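Local coordinates for DUF574 domain-containing protein (Thermobifida fusca, PDB 2QE6) that binds S-adenosylmethionine and probably transfers the methyl group of this cofactor to an acceptor molecule, at residues T22-Y27 and S86-V91; D28-G33 and A42-A47; G33-E38 and L117-A122; R67-L72 and H95-S100; I211-E214 and G219-R222. The protein carries 1 engineered substitution. One frame throughout, in Å; residues are numbered along the deposited sequence. Where two conformers were deposited one is given.

Interaction 1. Residues T22-Y27 and S86-V91. Engineered in segment 22-27: Val-26 (natural residue Ala). With SAM (S-adenosylmethionine), chain F.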
# COMPACT_ATOMS: atom_id res chain seq x y z
N THR A 22 15.42 -5.00 0.97
CA THR A 22 14.54 -3.83 1.11
C THR A 22 13.08 -4.31 1.20
O THR A 22 12.75 -5.41 0.73
CB THR A 22 14.64 -2.85 -0.04
OG1 THR A 22 13.86 -3.33 -1.14
CG2 THR A 22 16.11 -2.66 -0.52
N ILE A 23 12.22 -3.46 1.73
CA ILE A 23 10.78 -3.77 1.86
C ILE A 23 10.15 -4.06 0.53
O ILE A 23 9.49 -5.09 0.37
CB ILE A 23 9.98 -2.65 2.60
CG1 ILE A 23 10.48 -2.50 4.07
CG2 ILE A 23 8.50 -3.04 2.61
CD1 ILE A 23 10.13 -1.10 4.80
N ALA A 24 10.38 -3.20 -0.44
CA ALA A 24 9.77 -3.40 -1.75
C ALA A 24 10.16 -4.72 -2.38
O ALA A 24 9.31 -5.43 -2.92
CB ALA A 24 10.12 -2.23 -2.71
N ARG A 25 11.46 -5.05 -2.32
CA ARG A 25 12.00 -6.25 -2.94
C ARG A 25 11.60 -7.52 -2.27
O ARG A 25 11.33 -8.52 -2.93
CB ARG A 25 13.52 -6.16 -3.04
CG ARG A 25 13.96 -5.03 -3.94
CD ARG A 25 15.43 -4.70 -3.70
NE ARG A 25 15.71 -3.29 -4.01
CZ ARG A 25 16.91 -2.73 -3.87
NH1 ARG A 25 17.94 -3.43 -3.40
NH2 ARG A 25 17.07 -1.45 -4.20
N VAL A 26 11.54 -7.53 -0.94
CA VAL A 26 11.03 -8.67 -0.26
C VAL A 26 9.54 -8.99 -0.55
O VAL A 26 9.15 -10.15 -0.81
CB VAL A 26 11.27 -8.52 1.23
CG1 VAL A 26 10.63 -9.69 1.95
CG2 VAL A 26 12.82 -8.47 1.52
N TYR A 27 8.72 -7.96 -0.58
CA TYR A 27 7.30 -8.10 -0.92
C TYR A 27 7.20 -8.57 -2.35
O TYR A 27 6.43 -9.46 -2.66
CB TYR A 27 6.63 -6.75 -0.73
CG TYR A 27 5.17 -6.72 -0.93
CD1 TYR A 27 4.31 -7.17 0.04
CD2 TYR A 27 4.63 -6.18 -2.08
CE1 TYR A 27 2.89 -7.12 -0.15
CE2 TYR A 27 3.24 -6.12 -2.28
CZ TYR A 27 2.38 -6.59 -1.30
OH TYR A 27 1.01 -6.53 -1.46
N SER A 86 4.23 2.62 -2.98
CA SER A 86 3.56 1.89 -4.05
C SER A 86 4.04 0.46 -4.25
O SER A 86 3.30 -0.39 -4.78
CB SER A 86 3.81 2.62 -5.39
OG SER A 86 5.20 2.68 -5.68
N GLY A 87 5.32 0.22 -3.93
CA GLY A 87 6.00 -1.03 -4.25
C GLY A 87 6.39 -1.20 -5.71
O GLY A 87 6.13 -0.32 -6.55
N LEU A 88 7.01 -2.34 -6.00
CA LEU A 88 7.46 -2.66 -7.38
C LEU A 88 6.28 -3.23 -8.19
O LEU A 88 5.28 -3.65 -7.64
CB LEU A 88 8.61 -3.66 -7.26
CG LEU A 88 9.89 -3.07 -6.65
CD1 LEU A 88 10.77 -4.18 -6.14
CD2 LEU A 88 10.65 -2.30 -7.78
N PRO A 89 6.38 -3.23 -9.51
CA PRO A 89 5.17 -3.52 -10.26
C PRO A 89 4.72 -4.99 -10.22
O PRO A 89 5.55 -5.91 -10.04
CB PRO A 89 5.54 -3.12 -11.68
CG PRO A 89 7.03 -3.26 -11.75
CD PRO A 89 7.53 -2.91 -10.39
N THR A 90 3.40 -5.19 -10.31
CA THR A 90 2.79 -6.51 -10.33
C THR A 90 2.06 -6.61 -11.65
O THR A 90 2.13 -5.70 -12.46
CB THR A 90 1.76 -6.71 -9.21
OG1 THR A 90 0.62 -5.88 -9.48
CG2 THR A 90 2.37 -6.40 -7.85
N VAL A 91 1.35 -7.71 -11.85
CA VAL A 91 0.58 -7.87 -13.08
C VAL A 91 -0.73 -7.02 -13.10
O VAL A 91 -1.35 -6.90 -14.15
CB VAL A 91 0.31 -9.39 -13.38
CG1 VAL A 91 1.65 -10.16 -13.54
CG2 VAL A 91 -0.55 -10.01 -12.28
N SAM F . 1.58 -0.63 -1.48
CA SAM F . 2.02 -1.94 -2.10
C SAM F . 0.98 -3.00 -1.81
O SAM F . 0.84 -3.95 -2.56
OXT SAM F . 0.29 -2.93 -0.78
CB SAM F . 3.37 -2.50 -1.62
CG SAM F . 3.46 -2.89 -0.14
SD SAM F . 5.11 -3.36 0.46
CE SAM F . 5.97 -3.14 -1.11
C5' SAM F . 5.51 -1.76 1.20
C4' SAM F . 6.09 -0.62 0.35
O4' SAM F . 6.10 0.59 1.11
C3' SAM F . 7.55 -0.85 -0.09
O3' SAM F . 7.70 -0.67 -1.48
C2' SAM F . 8.39 0.15 0.70
O2' SAM F . 9.62 0.53 0.07
C1' SAM F . 7.35 1.25 0.90
N9 SAM F . 7.70 2.08 2.06
C8 SAM F . 7.80 1.71 3.40
N7 SAM F . 8.14 2.82 4.12
C5 SAM F . 8.24 3.87 3.24
C6 SAM F . 8.54 5.22 3.45
N6 SAM F . 8.82 5.67 4.70
N1 SAM F . 8.55 6.05 2.33
C2 SAM F . 8.27 5.57 1.04
N3 SAM F . 7.99 4.22 0.84
C4 SAM F . 7.97 3.41 1.94
O HOH W 1 6.97 -4.37 -3.97
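With chi1 at -68°, Leu-88 sets CG opposite its own carbonyl carbon and brings CD1 onto the first turn of helix 23-30, 4.0 Å from Ala-24 CB. The same methyl also touches Arg-25 CG, while the guanidinium farther along that extended chain makes a salt bridge with Asp-113 and has Thr-22 CG2 over its centre. A water joins the two backbones: it donates to Ala-24 O at 2.8 Å and accepts from Leu-88 N at 2.9 Å. Tyr-27 holds CG anti to the backbone N (chi1 -175°), which lays one ring face beneath the cofactor's sulfonium. Sulfur SD of SAM lies 3.6 Å from Tyr-27 CG, offset toward the rim, where the ring's electrons would probably favour its positive charge. Tyr-27 OH also gives a weak 2.8 Å hydrogen bond to SAM O and pairs with Asn-61. With a leucine in place of Tyr-27, the sulfonium would probably lose its aromatic face and the SAM carboxylate its phenol partner. Thr-22 caps the helix, its OG1 accepting from Arg-25 N at 3.2 Å. At Gly-87 a side chain would run into SAM CB, and the backbone N bonds Asp-111. A glycine-bearing loop leaving strand 80-84 and wrapping the cofactor is typical of the SAM site of Rossmann-like methyltransferases.

Interaction 2. Residues D28-G33 and A42-A47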
# COMPACT_ATOMS: atom_id res chain seq x y z
N ASP A 28 8.03 -8.04 -3.23
CA ASP A 28 8.07 -8.51 -4.62
C ASP A 28 8.40 -10.03 -4.69
O ASP A 28 7.78 -10.79 -5.41
CB ASP A 28 9.15 -7.75 -5.36
CG ASP A 28 9.11 -8.04 -6.82
OD1 ASP A 28 8.08 -7.67 -7.40
OD2 ASP A 28 10.06 -8.68 -7.34
N ALA A 29 9.41 -10.44 -3.94
CA ALA A 29 9.78 -11.84 -3.82
C ALA A 29 8.58 -12.67 -3.30
O ALA A 29 8.28 -13.72 -3.84
CB ALA A 29 11.01 -11.97 -2.87
N LEU A 30 7.88 -12.20 -2.27
CA LEU A 30 6.68 -12.89 -1.78
C LEU A 30 5.63 -13.12 -2.85
O LEU A 30 4.99 -14.16 -2.85
CB LEU A 30 6.04 -12.16 -0.61
CG LEU A 30 6.81 -12.26 0.69
CD1 LEU A 30 6.13 -11.39 1.76
CD2 LEU A 30 6.93 -13.73 1.18
N LEU A 31 5.44 -12.12 -3.72
CA LEU A 31 4.52 -12.21 -4.87
C LEU A 31 5.03 -12.97 -6.08
O LEU A 31 4.31 -13.13 -7.04
CB LEU A 31 4.08 -10.80 -5.30
CG LEU A 31 3.33 -10.03 -4.20
CD1 LEU A 31 3.08 -8.56 -4.59
CD2 LEU A 31 2.01 -10.76 -3.89
N GLY A 32 6.27 -13.45 -6.04
CA GLY A 32 6.86 -14.14 -7.17
C GLY A 32 7.40 -13.23 -8.27
O GLY A 32 7.52 -13.66 -9.44
N GLY A 33 7.72 -11.98 -7.93
CA GLY A 33 8.39 -11.08 -8.89
C GLY A 33 9.88 -11.31 -9.01
O GLY A 33 10.48 -12.06 -8.23
N ALA A 42 16.21 -14.54 0.37
CA ALA A 42 16.56 -15.20 1.65
C ALA A 42 15.65 -14.72 2.80
O ALA A 42 15.20 -15.52 3.63
CB ALA A 42 18.06 -15.02 2.00
N LEU A 43 15.33 -13.44 2.87
CA LEU A 43 14.50 -12.99 4.00
C LEU A 43 13.03 -13.41 3.79
O LEU A 43 12.34 -13.75 4.75
CB LEU A 43 14.62 -11.47 4.24
CG LEU A 43 13.76 -10.84 5.37
CD1 LEU A 43 14.12 -11.44 6.76
CD2 LEU A 43 13.90 -9.32 5.33
N ALA A 44 12.54 -13.35 2.56
CA ALA A 44 11.19 -13.82 2.28
C ALA A 44 11.04 -15.30 2.68
O ALA A 44 10.05 -15.68 3.30
CB ALA A 44 10.85 -13.62 0.78
N ASP A 45 12.01 -16.14 2.29
CA ASP A 45 12.04 -17.57 2.62
C ASP A 45 12.03 -17.79 4.12
O ASP A 45 11.26 -18.59 4.63
CB ASP A 45 13.32 -18.23 2.07
CG ASP A 45 13.31 -18.43 0.54
OD1 ASP A 45 12.22 -18.23 -0.07
OD2 ASP A 45 14.40 -18.76 -0.04
N TYR A 46 12.91 -17.09 4.81
CA TYR A 46 12.97 -17.16 6.26
C TYR A 46 11.63 -16.77 6.92
O TYR A 46 11.14 -17.46 7.82
CB TYR A 46 14.11 -16.29 6.74
CG TYR A 46 14.18 -16.06 8.22
CD1 TYR A 46 14.83 -16.94 9.04
CD2 TYR A 46 13.59 -14.95 8.79
CE1 TYR A 46 14.92 -16.69 10.41
CE2 TYR A 46 13.64 -14.72 10.15
CZ TYR A 46 14.33 -15.58 10.94
OH TYR A 46 14.41 -15.36 12.31
N ALA A 47 11.05 -15.68 6.47
CA ALA A 47 9.79 -15.18 7.01
C ALA A 47 8.66 -16.22 6.79
O ALA A 47 7.88 -16.48 7.68
CB ALA A 47 9.42 -13.80 6.37
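Asp-28 OD2, one residue before the Ala-29 that meets Ala-44, is gripped from the chain just beyond its helix: Asn-36 ND2 donates to it, and Asp-35 N adds a weak bond. That carboxylate therefore ties the end of helix 23-30 to the loop leading on to helix 38-48. The helix itself finishes in a Schellman motif. Gly-33 N reaches back to Asp-28 O at 2.8 Å, Gly-32 N bonds Ala-29 O at 3.0 Å, and Gly-32 takes the positive phi of 81° that the motif needs. Gly-33 has its own reason to lack a side chain: a CB there would collide with Asp-28 OD1.

Between the helices the contact comes down to three methyl groups. Ala-44 CB meets Ala-29 CB at 4.0 Å and the CD2 branch of Leu-30 at 3.9 Å. Leu-30 leaves its helix to one side, but its CG stands opposite the carbonyl carbon (chi1 -73°) and this turns CD2 onto the alanine. The backbones come close here, with Leu-30 CA and Ala-44 CA 6.1 Å apart. Leu-30 also packs on Lys-55 of helix 54-75 and on Cys-48, and Ala-29 on Arg-41, so this patch is part of a wider set of side-chain contacts.

Small methyls facing one another give no directional bond; they imply a join set by shape and by the exclusion of water, with the polar work done at the helix end.

Interaction 3. Residues G33-E38 and L117-A122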
# COMPACT_ATOMS: atom_id res chain seq x y z
N GLY A 33 7.72 -11.98 -7.93
CA GLY A 33 8.39 -11.08 -8.89
C GLY A 33 9.88 -11.31 -9.01
O GLY A 33 10.48 -12.06 -8.23
N LYS A 34 10.47 -10.69 -10.04
CA LYS A 34 11.91 -10.78 -10.32
C LYS A 34 12.73 -9.52 -9.90
O LYS A 34 13.95 -9.47 -10.10
CB LYS A 34 12.13 -11.04 -11.80
CG LYS A 34 11.38 -12.26 -12.36
N ASP A 35 12.07 -8.52 -9.34
CA ASP A 35 12.75 -7.32 -8.88
C ASP A 35 13.21 -7.53 -7.46
O ASP A 35 12.66 -6.96 -6.55
CB ASP A 35 11.82 -6.10 -8.94
CG ASP A 35 11.53 -5.65 -10.38
OD1 ASP A 35 11.85 -6.44 -11.29
OD2 ASP A 35 10.98 -4.55 -10.56
N ASN A 36 14.27 -8.30 -7.29
CA ASN A 36 14.75 -8.62 -5.94
C ASN A 36 16.15 -9.23 -6.06
O ASN A 36 16.55 -9.66 -7.14
CB ASN A 36 13.75 -9.56 -5.22
CG ASN A 36 13.28 -10.74 -6.08
OD1 ASN A 36 14.04 -11.65 -6.34
ND2 ASN A 36 12.01 -10.73 -6.48
N PHE A 37 16.89 -9.24 -4.98
CA PHE A 37 18.20 -9.90 -4.98
C PHE A 37 18.18 -11.05 -3.96
O PHE A 37 17.18 -11.30 -3.25
CB PHE A 37 19.32 -8.90 -4.66
CG PHE A 37 19.49 -7.80 -5.67
CD1 PHE A 37 20.00 -8.06 -6.93
CD2 PHE A 37 19.15 -6.48 -5.34
CE1 PHE A 37 20.16 -7.04 -7.86
CE2 PHE A 37 19.31 -5.46 -6.24
CZ PHE A 37 19.82 -5.75 -7.53
N GLU A 38 19.31 -11.74 -3.86
CA GLU A 38 19.34 -12.92 -3.05
C GLU A 38 18.99 -12.62 -1.59
O GLU A 38 18.23 -13.38 -0.98
CB GLU A 38 20.67 -13.66 -3.16
CG GLU A 38 20.49 -15.10 -2.82
CD GLU A 38 21.80 -15.84 -2.73
OE1 GLU A 38 22.81 -15.38 -3.29
OE2 GLU A 38 21.80 -16.89 -2.10
N LEU A 117 11.32 3.53 -8.92
CA LEU A 117 11.51 4.56 -9.95
C LEU A 117 12.23 4.01 -11.17
O LEU A 117 11.86 4.31 -12.31
CB LEU A 117 12.27 5.77 -9.41
CG LEU A 117 12.58 6.93 -10.37
CD1 LEU A 117 11.34 7.37 -11.21
CD2 LEU A 117 13.21 8.11 -9.60
N THR A 118 13.28 3.21 -10.95
CA THR A 118 14.04 2.71 -12.07
C THR A 118 13.22 1.80 -12.99
O THR A 118 13.33 1.89 -14.21
CB THR A 118 15.33 2.01 -11.62
OG1 THR A 118 16.03 2.89 -10.75
CG2 THR A 118 16.22 1.70 -12.83
N HIS A 119 12.41 0.93 -12.42
CA HIS A 119 11.59 0.02 -13.22
C HIS A 119 10.46 0.80 -13.89
O HIS A 119 10.18 0.63 -15.11
CB HIS A 119 11.01 -1.12 -12.33
CG HIS A 119 10.54 -2.31 -13.12
ND1 HIS A 119 10.48 -3.57 -12.58
CD2 HIS A 119 10.16 -2.43 -14.41
CE1 HIS A 119 10.04 -4.42 -13.50
NE2 HIS A 119 9.85 -3.75 -14.62
N GLY A 120 9.84 1.67 -13.10
CA GLY A 120 8.60 2.36 -13.45
C GLY A 120 8.77 3.44 -14.50
O GLY A 120 7.88 3.61 -15.34
N ARG A 121 9.89 4.16 -14.43
CA ARG A 121 10.14 5.34 -15.25
C ARG A 121 10.02 4.87 -16.68
O ARG A 121 9.35 5.50 -17.48
CB ARG A 121 11.52 5.95 -14.98
N ALA A 122 10.65 3.73 -16.94
CA ALA A 122 10.48 2.94 -18.17
C ALA A 122 9.00 2.76 -18.51
O ALA A 122 8.51 3.32 -19.50
CB ALA A 122 11.15 1.55 -17.97
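Asp-35, the central residue of an inverse gamma turn, faces His-119 on helix 114-124, the helix that follows strand 106-111 in this Rossmann-like fold. The polar part of the contact is carboxylate against imidazole. OD2 of Asp-35 comes to the ring edge of His-119, near the ring plane, but its 2.3 Å separation from ND1 is too short to be trusted, so the detail of that approach is doubtful. The two flat groups are turned 38° from each other. His-119 has CG anti to the backbone N (chi1 -162°), which brings the ring to the carboxylate of Asp-35.

Aromatic contact comes from Trp-11, whose ring meets His-119 in a T-shaped, edge-to-face arrangement; its NE1 also donates to Asp-35 OD1, so one tryptophan serves both partners. Side-chain packing adds Leu-88 and Met-115 against Asp-35, and Pro-89 against His-119.

Hydrogen bonds in and around the loop shape the segment that presents Asp-35. The turn is closed by a weak bond from Asn-36 N to Lys-34 O, and Asn-36 OD1 takes a bond from Arg-41 of helix 38-48. From Asn-36, ND2 donates to Gly-33 O at 2.7 Å, approaching from well above the carbonyl plane, 62° out of it.

Interaction 4. Residues R67-L72 and H95-S100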
# COMPACT_ATOMS: atom_id res chain seq x y z
N ARG A 67 -9.65 -4.49 -5.79
CA ARG A 67 -11.05 -4.25 -5.44
C ARG A 67 -11.29 -2.83 -4.92
O ARG A 67 -12.31 -2.22 -5.24
CB ARG A 67 -11.57 -5.29 -4.42
CG ARG A 67 -11.52 -6.73 -4.90
CD ARG A 67 -12.43 -7.67 -4.11
NE ARG A 67 -12.17 -7.60 -2.67
CZ ARG A 67 -11.13 -8.20 -2.07
NH1 ARG A 67 -10.25 -8.91 -2.77
NH2 ARG A 67 -10.97 -8.07 -0.76
N GLY A 68 -10.38 -2.31 -4.11
CA GLY A 68 -10.53 -0.98 -3.55
C GLY A 68 -10.33 0.12 -4.59
O GLY A 68 -11.07 1.07 -4.65
N VAL A 69 -9.33 -0.03 -5.44
CA VAL A 69 -9.09 0.96 -6.47
C VAL A 69 -10.26 0.95 -7.46
O VAL A 69 -10.68 1.99 -7.91
CB VAL A 69 -7.74 0.76 -7.15
CG1 VAL A 69 -7.60 1.65 -8.33
CG2 VAL A 69 -6.62 1.01 -6.14
N ARG A 70 -10.78 -0.24 -7.78
CA ARG A 70 -11.95 -0.35 -8.65
C ARG A 70 -13.16 0.34 -8.04
O ARG A 70 -13.91 1.02 -8.74
CB ARG A 70 -12.27 -1.82 -8.95
CG ARG A 70 -13.41 -2.01 -9.95
CD ARG A 70 -13.71 -3.48 -10.21
NE ARG A 70 -14.13 -4.18 -9.00
CZ ARG A 70 -13.61 -5.31 -8.53
NH1 ARG A 70 -12.63 -5.93 -9.18
NH2 ARG A 70 -14.10 -5.84 -7.42
N PHE A 71 -13.36 0.19 -6.72
CA PHE A 71 -14.44 0.90 -6.03
C PHE A 71 -14.25 2.42 -6.15
O PHE A 71 -15.18 3.16 -6.51
CB PHE A 71 -14.52 0.48 -4.54
CG PHE A 71 -15.25 1.46 -3.67
CD1 PHE A 71 -16.63 1.49 -3.65
CD2 PHE A 71 -14.56 2.32 -2.83
CE1 PHE A 71 -17.32 2.41 -2.83
CE2 PHE A 71 -15.24 3.25 -2.04
CZ PHE A 71 -16.61 3.28 -2.03
N LEU A 72 -13.04 2.87 -5.88
CA LEU A 72 -12.74 4.30 -5.85
C LEU A 72 -12.87 4.96 -7.21
O LEU A 72 -13.47 6.03 -7.32
CB LEU A 72 -11.33 4.52 -5.32
CG LEU A 72 -11.14 4.29 -3.83
CD1 LEU A 72 -9.66 4.22 -3.50
CD2 LEU A 72 -11.89 5.34 -2.97
N HIS A 95 -2.77 2.14 -11.42
CA HIS A 95 -3.20 2.93 -12.57
C HIS A 95 -3.92 2.10 -13.64
O HIS A 95 -4.79 2.59 -14.38
CB HIS A 95 -2.00 3.70 -13.14
CG HIS A 95 -1.11 2.89 -14.04
ND1 HIS A 95 -0.09 2.10 -13.56
CD2 HIS A 95 -1.03 2.82 -15.39
CE1 HIS A 95 0.56 1.55 -14.56
NE2 HIS A 95 0.01 1.97 -15.69
N GLU A 96 -3.55 0.83 -13.71
CA GLU A 96 -4.18 -0.12 -14.62
C GLU A 96 -5.60 -0.42 -14.17
O GLU A 96 -6.52 -0.38 -14.95
CB GLU A 96 -3.32 -1.40 -14.68
CG GLU A 96 -1.96 -1.17 -15.39
CD GLU A 96 -0.88 -2.23 -15.05
OE1 GLU A 96 -1.14 -3.15 -14.23
OE2 GLU A 96 0.23 -2.12 -15.60
N VAL A 97 -5.78 -0.71 -12.89
CA VAL A 97 -7.12 -0.85 -12.35
C VAL A 97 -7.93 0.44 -12.54
O VAL A 97 -9.04 0.40 -13.06
CB VAL A 97 -7.06 -1.20 -10.84
CG1 VAL A 97 -8.44 -1.57 -10.36
CG2 VAL A 97 -6.10 -2.36 -10.66
N ALA A 98 -7.36 1.58 -12.15
CA ALA A 98 -8.07 2.87 -12.21
C ALA A 98 -8.48 3.17 -13.64
O ALA A 98 -9.63 3.55 -13.90
CB ALA A 98 -7.22 4.01 -11.65
N GLN A 99 -7.56 2.97 -14.58
CA GLN A 99 -7.88 3.30 -15.98
C GLN A 99 -8.85 2.33 -16.64
O GLN A 99 -9.54 2.70 -17.60
CB GLN A 99 -6.60 3.40 -16.82
CG GLN A 99 -5.63 4.54 -16.38
CD GLN A 99 -4.46 4.64 -17.29
OE1 GLN A 99 -4.54 4.23 -18.45
NE2 GLN A 99 -3.36 5.18 -16.81
N SER A 100 -8.94 1.10 -16.12
CA SER A 100 -9.93 0.11 -16.62
C SER A 100 -11.37 0.54 -16.37
O SER A 100 -12.24 0.22 -17.16
CB SER A 100 -9.70 -1.30 -16.01
OG SER A 100 -10.08 -1.38 -14.65
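Val-69 and Val-97 cross obliquely, each sending CG1 past the other toward the opposite backbone. In Val-69 this branch stands anti to the backbone N (chi1 172°) and fits between two residues of helix 94-101: CG1 is 3.8 Å from Val-97 CB and 4.1 Å from Ala-98 CB. Val-97 returns the gesture with its own CG1, which lies 3.7 Å from Arg-70 N and 4.1 Å from Arg-70 CB. The axes of 67-72 and 95-100 approach to 8.4 Å, running broadly the same way with a crossing angle of -36°.

Such a pairing belongs to the Rossmann-like layer: helix 54-75 leads into strand 80-84, and helix 94-101 makes the crossover from that strand to the parallel strand 106-111. Toward the sheet, Val-69 also packs on Met-162 of strand 160-163.

Arg-70 gives the contact only the aliphatic start of its side chain. In the conformer given, the chain bends at chi3 and carries the guanidinium to a salt bridge with Asp-250; a second conformer was deposited, so this end is less sure. On the other helix, Ser-100 OG donates to Val-97 O at 2.6 Å, tilted 17° from the carbonyl plane.

Interaction 5. Residues I211-E214 and G219-R222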
# COMPACT_ATOMS: atom_id res chain seq x y z
N ILE A 211 10.05 -9.81 13.06
CA ILE A 211 10.95 -10.13 11.96
C ILE A 211 11.11 -8.93 11.06
O ILE A 211 12.23 -8.62 10.65
CB ILE A 211 10.45 -11.35 11.16
CG1 ILE A 211 10.52 -12.59 12.07
CG2 ILE A 211 11.25 -11.50 9.87
CD1 ILE A 211 9.90 -13.86 11.48
N THR A 212 10.02 -8.23 10.78
CA THR A 212 10.06 -7.09 9.84
C THR A 212 10.85 -5.94 10.49
O THR A 212 11.75 -5.36 9.90
CB THR A 212 8.65 -6.66 9.51
OG1 THR A 212 7.91 -7.82 9.08
CG2 THR A 212 8.59 -5.58 8.45
N ARG A 213 10.53 -5.65 11.74
CA ARG A 213 11.26 -4.59 12.48
C ARG A 213 12.77 -4.88 12.47
O ARG A 213 13.58 -4.01 12.16
CB ARG A 213 10.75 -4.49 13.92
CG ARG A 213 11.51 -3.57 14.84
CD ARG A 213 11.38 -2.11 14.44
NE ARG A 213 11.56 -1.23 15.61
CZ ARG A 213 11.91 0.05 15.54
NH1 ARG A 213 12.18 0.65 14.40
NH2 ARG A 213 12.05 0.74 16.65
N GLU A 214 13.14 -6.10 12.85
CA GLU A 214 14.55 -6.42 13.03
C GLU A 214 15.32 -6.43 11.72
O GLU A 214 16.48 -6.05 11.66
CB GLU A 214 14.69 -7.77 13.70
CG GLU A 214 14.19 -7.81 15.14
CD GLU A 214 14.99 -6.99 16.09
OE1 GLU A 214 16.11 -6.60 15.74
OE2 GLU A 214 14.53 -6.77 17.21
N GLY A 219 8.17 -2.15 11.65
CA GLY A 219 7.13 -3.22 11.53
C GLY A 219 6.24 -3.25 12.74
O GLY A 219 6.68 -3.55 13.83
N TRP A 220 5.00 -2.79 12.57
CA TRP A 220 4.15 -2.46 13.73
C TRP A 220 2.77 -3.07 13.45
O TRP A 220 2.07 -2.62 12.57
CB TRP A 220 4.08 -0.93 13.92
CG TRP A 220 5.40 -0.33 13.99
CD1 TRP A 220 6.15 0.19 12.98
CD2 TRP A 220 6.18 -0.20 15.16
NE1 TRP A 220 7.35 0.63 13.45
CE2 TRP A 220 7.40 0.39 14.79
CE3 TRP A 220 5.98 -0.57 16.48
CZ2 TRP A 220 8.40 0.65 15.71
CZ3 TRP A 220 6.99 -0.30 17.40
CH2 TRP A 220 8.19 0.30 16.98
N ALA A 221 2.42 -4.13 14.16
CA ALA A 221 1.09 -4.71 14.01
C ALA A 221 0.10 -3.90 14.87
O ALA A 221 0.28 -3.79 16.09
CB ALA A 221 1.11 -6.21 14.44
N ARG A 222 -0.93 -3.35 14.26
CA ARG A 222 -1.89 -2.49 15.00
C ARG A 222 -3.19 -3.24 15.21
O ARG A 222 -3.62 -3.98 14.35
CB ARG A 222 -2.11 -1.14 14.29
CG ARG A 222 -0.95 -0.22 14.45
CD ARG A 222 -1.15 1.21 13.92
NE ARG A 222 -0.01 2.03 14.39
CZ ARG A 222 1.16 2.22 13.77
NH1 ARG A 222 1.38 1.78 12.53
NH2 ARG A 222 2.08 2.94 14.38
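Arg-213 begins beside the backbone of Gly-219, its CB 4.2 Å from both the N and the O of that residue. The chain then bends at chi2 (67°) and runs out to the indole of Trp-220. NE lies 3.7 Å from Trp-220 CZ2, and CZ comes closer still, to 3.6 Å from that same carbon. At the tip NH2 reaches Trp-220 CH2 at 3.9 Å, while NH1 hydrogen-bonds Gly-217 O in the turn between. CZ2 thus sits over the centre of one guanidinium face, yet the two planes stand 52° apart, so this is not a flat stack. The indole NE1 bonds Glu-218 OE1.

Nearer the helix, Thr-212 CG2 touches Gly-219 CA at 4.1 Å, and its OG1 bonds Leu-208 O. A side chain on Gly-219 would clash with Thr-212 CB and with Arg-213 N, so the absence of one lets the chain pass this close to helix 203-216.

With an alanine here instead of Trp-220, the guanidinium would probably lose the surface under its face, and Glu-218 would be left without its indole partner. With NH1 and the indole NE1 bonded into the connecting turn, what remains between the two side chains is probably van der Waals contact.

Interactions 1, 2 and 3 cluster on one side of the chain's centre, their centres 8 to 14 Å apart. The first two share helix 23-30, and Gly-33 belongs to both interaction 2 and interaction 3. Leu-88 packs on Asp-28 and on Asp-35, so the loop after strand 80-84 links all three around the cofactor site. Interaction 4 lies about 18 Å from interaction 1, centre to centre, between two helices of the sheet-flanking layer. Interaction 5 comes last along the chain, about 29 Å from interaction 4, and meets the N-terminal part where Ile-211 packs on Tyr-46 and Leu-43. Helix 23-30 lies against the cofactor beside the Rossmann-like core, and helix 38-48 packs against that helix.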